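PDB 5L6F: FAD linked oxidase-like protein, which oxidises the C1 hydroxyl of xylooligosaccharides and related sugars to lactones, using a bicovalently bound FAD and reducing molecular oxygen to hydrogen peroxide. Local coordinates for residues L241-S246 with F278-Q283. Numbering follows the deposited sequence.
Sequences LPWTNS and FQTQLQ. With NAG (2-acetamido-2-deoxy-beta-D-glucopyranose), chain J.
Leu241 and Thr280 meet in a buried, mostly apolar contact where strand 234-240 gives way to the loop before helix 246-261, beside its antiparallel neighbour 280-286. One direct backbone bond ties them: Leu241 N donates to Thr280 O (2.8 Å, nearly straight at 167°), approaching 30° out of the carbonyl plane. In place of a direct return bond, a water donates to Leu241 O (2.7 Å) and accepts from Thr280 N (2.9 Å), as the two chains begin to part.

Beneath this polar seam, Leu241 sends CD1 between the strand's side chains, 3.8 Å from Thr280 CG2 and 4.1 Å from Leu282 CG, while its CD2 approaches Leu282 CD1. The same CD1 lies over one face of the Trp243 indole, off toward the rim. Because Thr280 holds CG2 opposite its backbone N, with OG1 turned beside that N (chi1 -59°), the methyl comes obliquely to the six-membered part of the indole, 3.7 Å from CE3. Helix 246-261 adds Val249 and Trp253 against the indole, and Trp364 of helix 354-368 packs on Thr280.

Consecutive inverse gamma turns centred on Pro242 and Trp243 carry the chain from the end of strand 234-240 toward Asn245. There OD1 caps the helix through Asn248 N, and ND2 bears the N-linked sugar, making this asparagine both N-cap and glycosylation site. The whole is a strand-to-helix connection in the substrate-binding domain of this flavoprotein oxidase family, where helices pack on a large antiparallel sheet that also carries the substrate-binding Arg272.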
ATOM      1  N   LEU A 241      -6.188  10.793  22.701  1.00 16.04           N
ATOM      2  CA  LEU A 241      -4.995  11.540  23.066  1.00 16.11           C
ATOM      3  C   LEU A 241      -5.344  13.023  23.154  1.00 16.11           C
ATOM      4  O   LEU A 241      -5.988  13.555  22.254  1.00 15.85           O
ATOM      5  CB  LEU A 241      -3.892  11.320  22.045  1.00 15.90           C
ATOM      6  CG  LEU A 241      -3.343   9.904  21.845  1.00 15.98           C
ATOM      7  CD1 LEU A 241      -2.572   9.808  20.530  1.00 15.99           C
ATOM      8  CD2 LEU A 241      -2.492   9.469  23.019  1.00 16.64           C
ATOM      9  N   PRO A 242      -4.917  13.697  24.230  1.00 16.21           N
ATOM     10  CA  PRO A 242      -5.224  15.111  24.446  1.00 16.64           C
ATOM     11  C   PRO A 242      -4.268  16.014  23.657  1.00 16.48           C
ATOM     12  O   PRO A 242      -3.625  16.907  24.224  1.00 16.64           O
ATOM     13  CB  PRO A 242      -5.008  15.267  25.950  1.00 17.20           C
ATOM     14  CG  PRO A 242      -3.852  14.350  26.215  1.00 16.95           C
ATOM     15  CD  PRO A 242      -4.084  13.155  25.318  1.00 16.55           C
ATOM     16  N   TRP A 243      -4.195  15.787  22.356  1.00 16.09           N
ATOM     17  CA  TRP A 243      -3.210  16.447  21.517  1.00 16.20           C
ATOM     18  C   TRP A 243      -3.793  17.737  20.948  1.00 16.94           C
ATOM     19  O   TRP A 243      -3.920  17.912  19.743  1.00 16.55           O
ATOM     20  CB  TRP A 243      -2.742  15.470  20.441  1.00 15.76           C
ATOM     21  CG  TRP A 243      -1.782  14.420  20.961  1.00 15.36           C
ATOM     22  CD1 TRP A 243      -1.566  14.074  22.265  1.00 15.69           C
ATOM     23  CD2 TRP A 243      -0.908  13.592  20.185  1.00 15.07           C
ATOM     24  NE1 TRP A 243      -0.614  13.098  22.347  1.00 15.54           N
ATOM     25  CE2 TRP A 243      -0.202  12.771  21.085  1.00 14.93           C
ATOM     26  CE3 TRP A 243      -0.666  13.453  18.808  1.00 14.43           C
ATOM     27  CZ2 TRP A 243       0.731  11.841  20.664  1.00 14.79           C
ATOM     28  CZ3 TRP A 243       0.256  12.530  18.398  1.00 14.58           C
ATOM     29  CH2 TRP A 243       0.947  11.734  19.324  1.00 14.40           C
ATOM     30  N   THR A 244      -4.171  18.635  21.845  1.00 18.60           N
ATOM     31  CA  THR A 244      -4.857  19.873  21.483  1.00 19.68           C
ATOM     32  C   THR A 244      -3.942  21.092  21.546  1.00 20.06           C
ATOM     33  O   THR A 244      -4.371  22.204  21.229  1.00 20.03           O
ATOM     34  CB  THR A 244      -6.045  20.122  22.430  1.00 21.12           C
ATOM     35  OG1 THR A 244      -5.614  19.875  23.766  1.00 22.03           O
ATOM     36  CG2 THR A 244      -7.204  19.195  22.087  1.00 21.55           C
ATOM     37  N   ASN A 245      -2.704  20.915  21.990  1.00 19.65           N
ATOM     38  CA  ASN A 245      -1.720  21.955  21.827  1.00 20.04           C
ATOM     39  C   ASN A 245      -0.367  21.353  21.564  1.00 18.59           C
ATOM     40  O   ASN A 245      -0.195  20.146  21.696  1.00 17.56           O
ATOM     41  CB  ASN A 245      -1.713  22.903  23.017  1.00 21.94           C
ATOM     42  CG  ASN A 245      -1.349  22.222  24.318  1.00 24.55           C
ATOM     43  OD1 ASN A 245      -0.741  21.168  24.335  1.00 22.13           O
ATOM     44  ND2 ASN A 245      -1.726  22.862  25.433  1.00 29.05           N
ATOM     45  N   SER A 246       0.588  22.188  21.177  1.00 18.04           N
ATOM     46  CA  SER A 246       1.849  21.666  20.682  1.00 17.83           C
ATOM     47  C   SER A 246       2.615  20.923  21.772  1.00 17.43           C
ATOM     48  O   SER A 246       3.193  19.875  21.510  1.00 16.65           O
ATOM     49  CB  SER A 246       2.711  22.775  20.067  1.00 18.17           C
ATOM     50  OG  SER A 246       3.236  23.594  21.083  1.00 18.96           O
ATOM     51  N   PHE A 278     -10.167  17.268  14.578  1.00 13.06           N
ATOM     52  CA  PHE A 278     -11.221  17.187  15.590  1.00 14.02           C
ATOM     53  C   PHE A 278     -11.052  16.109  16.661  1.00 14.35           C
ATOM     54  O   PHE A 278     -11.704  16.166  17.698  1.00 14.88           O
ATOM     55  CB  PHE A 278     -12.549  17.025  14.868  1.00 14.48           C
ATOM     56  CG  PHE A 278     -12.679  17.935  13.677  1.00 14.61           C
ATOM     57  CD1 PHE A 278     -12.780  19.314  13.853  1.00 15.08           C
ATOM     58  CD2 PHE A 278     -12.658  17.429  12.390  1.00 14.43           C
ATOM     59  CE1 PHE A 278     -12.891  20.160  12.757  1.00 15.12           C
ATOM     60  CE2 PHE A 278     -12.760  18.278  11.300  1.00 14.53           C
ATOM     61  CZ  PHE A 278     -12.880  19.631  11.484  1.00 14.81           C
ATOM     62  N   GLN A 279     -10.155  15.154  16.433  1.00 14.18           N
ATOM     63  CA  GLN A 279      -9.851  14.119  17.421  1.00 14.73           C
ATOM     64  C   GLN A 279      -8.524  13.473  17.061  1.00 14.05           C
ATOM     65  O   GLN A 279      -8.211  13.339  15.881  1.00 13.17           O
ATOM     66  CB  GLN A 279     -10.921  13.020  17.463  1.00 15.78           C
ATOM     67  CG  GLN A 279     -10.672  12.045  18.628  1.00 16.53           C
ATOM     68  CD  GLN A 279     -11.916  11.325  19.110  1.00 17.89           C
ATOM     69  OE1 GLN A 279     -12.434  11.610  20.205  1.00 19.96           O
ATOM     70  NE2 GLN A 279     -12.403  10.411  18.312  1.00 18.01           N
ATOM     71  N   THR A 280      -7.740  13.127  18.084  1.00 13.87           N
ATOM     72  CA  THR A 280      -6.543  12.303  17.905  1.00 13.92           C
ATOM     73  C   THR A 280      -6.643  11.102  18.834  1.00 13.65           C
ATOM     74  O   THR A 280      -6.981  11.247  20.021  1.00 13.66           O
ATOM     75  CB  THR A 280      -5.267  13.083  18.203  1.00 14.26           C
ATOM     76  OG1 THR A 280      -5.200  14.216  17.318  1.00 15.15           O
ATOM     77  CG2 THR A 280      -4.050  12.222  17.958  1.00 14.17           C
ATOM     78  N   GLN A 281      -6.403   9.911  18.290  1.00 13.22           N
ATOM     79  CA  GLN A 281      -6.429   8.716  19.129  1.00 13.26           C
ATOM     80  C   GLN A 281      -5.510   7.637  18.611  1.00 12.65           C
ATOM     81  O   GLN A 281      -5.199   7.585  17.401  1.00 12.56           O
ATOM     82  CB  GLN A 281      -7.849   8.178  19.233  1.00 13.98           C
ATOM     83  CG  GLN A 281      -8.415   7.698  17.916  1.00 14.01           C
ATOM     84  CD  GLN A 281      -9.838   7.150  17.961  1.00 14.92           C
ATOM     85  OE1 GLN A 281     -10.275   6.504  17.014  1.00 15.67           O
ATOM     86  NE2 GLN A 281     -10.560   7.425  19.015  1.00 15.46           N
ATOM     87  N   LEU A 282      -5.058   6.777  19.525  1.00 12.50           N
ATOM     88  CA  LEU A 282      -4.480   5.508  19.122  1.00 12.16           C
ATOM     89  C   LEU A 282      -5.655   4.600  18.802  1.00 12.46           C
ATOM     90  O   LEU A 282      -6.674   4.629  19.502  1.00 12.65           O
ATOM     91  CB  LEU A 282      -3.612   4.899  20.230  1.00 12.32           C
ATOM     92  CG  LEU A 282      -2.327   5.691  20.467  1.00 12.00           C
ATOM     93  CD1 LEU A 282      -1.870   5.526  21.897  1.00 12.45           C
ATOM     94  CD2 LEU A 282      -1.255   5.251  19.494  1.00 11.51           C
ATOM     95  N   GLN A 283      -5.492   3.822  17.735  1.00 12.35           N
ATOM     96  CA  GLN A 283      -6.423   2.787  17.333  1.00 12.82           C
ATOM     97  C   GLN A 283      -5.604   1.523  17.212  1.00 12.46           C
ATOM     98  O   GLN A 283      -4.547   1.517  16.586  1.00 12.02           O
ATOM     99  CB  GLN A 283      -7.042   3.085  15.975  1.00 13.12           C
ATOM    100  CG  GLN A 283      -7.859   4.353  15.905  1.00 13.89           C
ATOM    101  CD  GLN A 283      -8.427   4.571  14.511  1.00 14.57           C
ATOM    102  OE1 GLN A 283      -7.790   4.281  13.508  1.00 14.19           O
ATOM    103  NE2 GLN A 283      -9.644   5.072  14.453  1.00 16.49           N
TER
HETATM  104  C1  NAG J 507      -1.493  22.401  26.799  1.00 30.12           C
HETATM  105  C2  NAG J 507      -0.992  23.470  27.770  1.00 35.77           C
HETATM  106  C3  NAG J 507      -0.855  22.923  29.183  1.00 38.98           C
HETATM  107  C4  NAG J 507      -2.195  22.354  29.618  1.00 39.55           C
HETATM  108  C5  NAG J 507      -2.660  21.312  28.594  1.00 37.19           C
HETATM  109  C6  NAG J 507      -4.068  20.821  28.880  1.00 37.58           C
HETATM  110  C7  NAG J 507       0.420  25.161  26.741  1.00 40.48           C
HETATM  111  C8  NAG J 507       1.828  25.617  26.480  1.00 40.85           C
HETATM  112  N2  NAG J 507       0.299  24.028  27.422  1.00 37.23           N
HETATM  113  O3  NAG J 507      -0.414  23.960  30.041  1.00 40.20           O
HETATM  114  O4  NAG J 507      -2.026  21.782  30.891  1.00 41.37           O
HETATM  115  O5  NAG J 507      -2.701  21.860  27.292  1.00 32.45           O
HETATM  116  O6  NAG J 507      -4.198  19.563  28.267  1.00 39.15           O
HETATM  117  O7  NAG J 507      -0.545  25.809  26.320  1.00 43.32           O
HETATM  118  O   HOH W   1      -8.304  13.780  20.880  1.00 17.70           O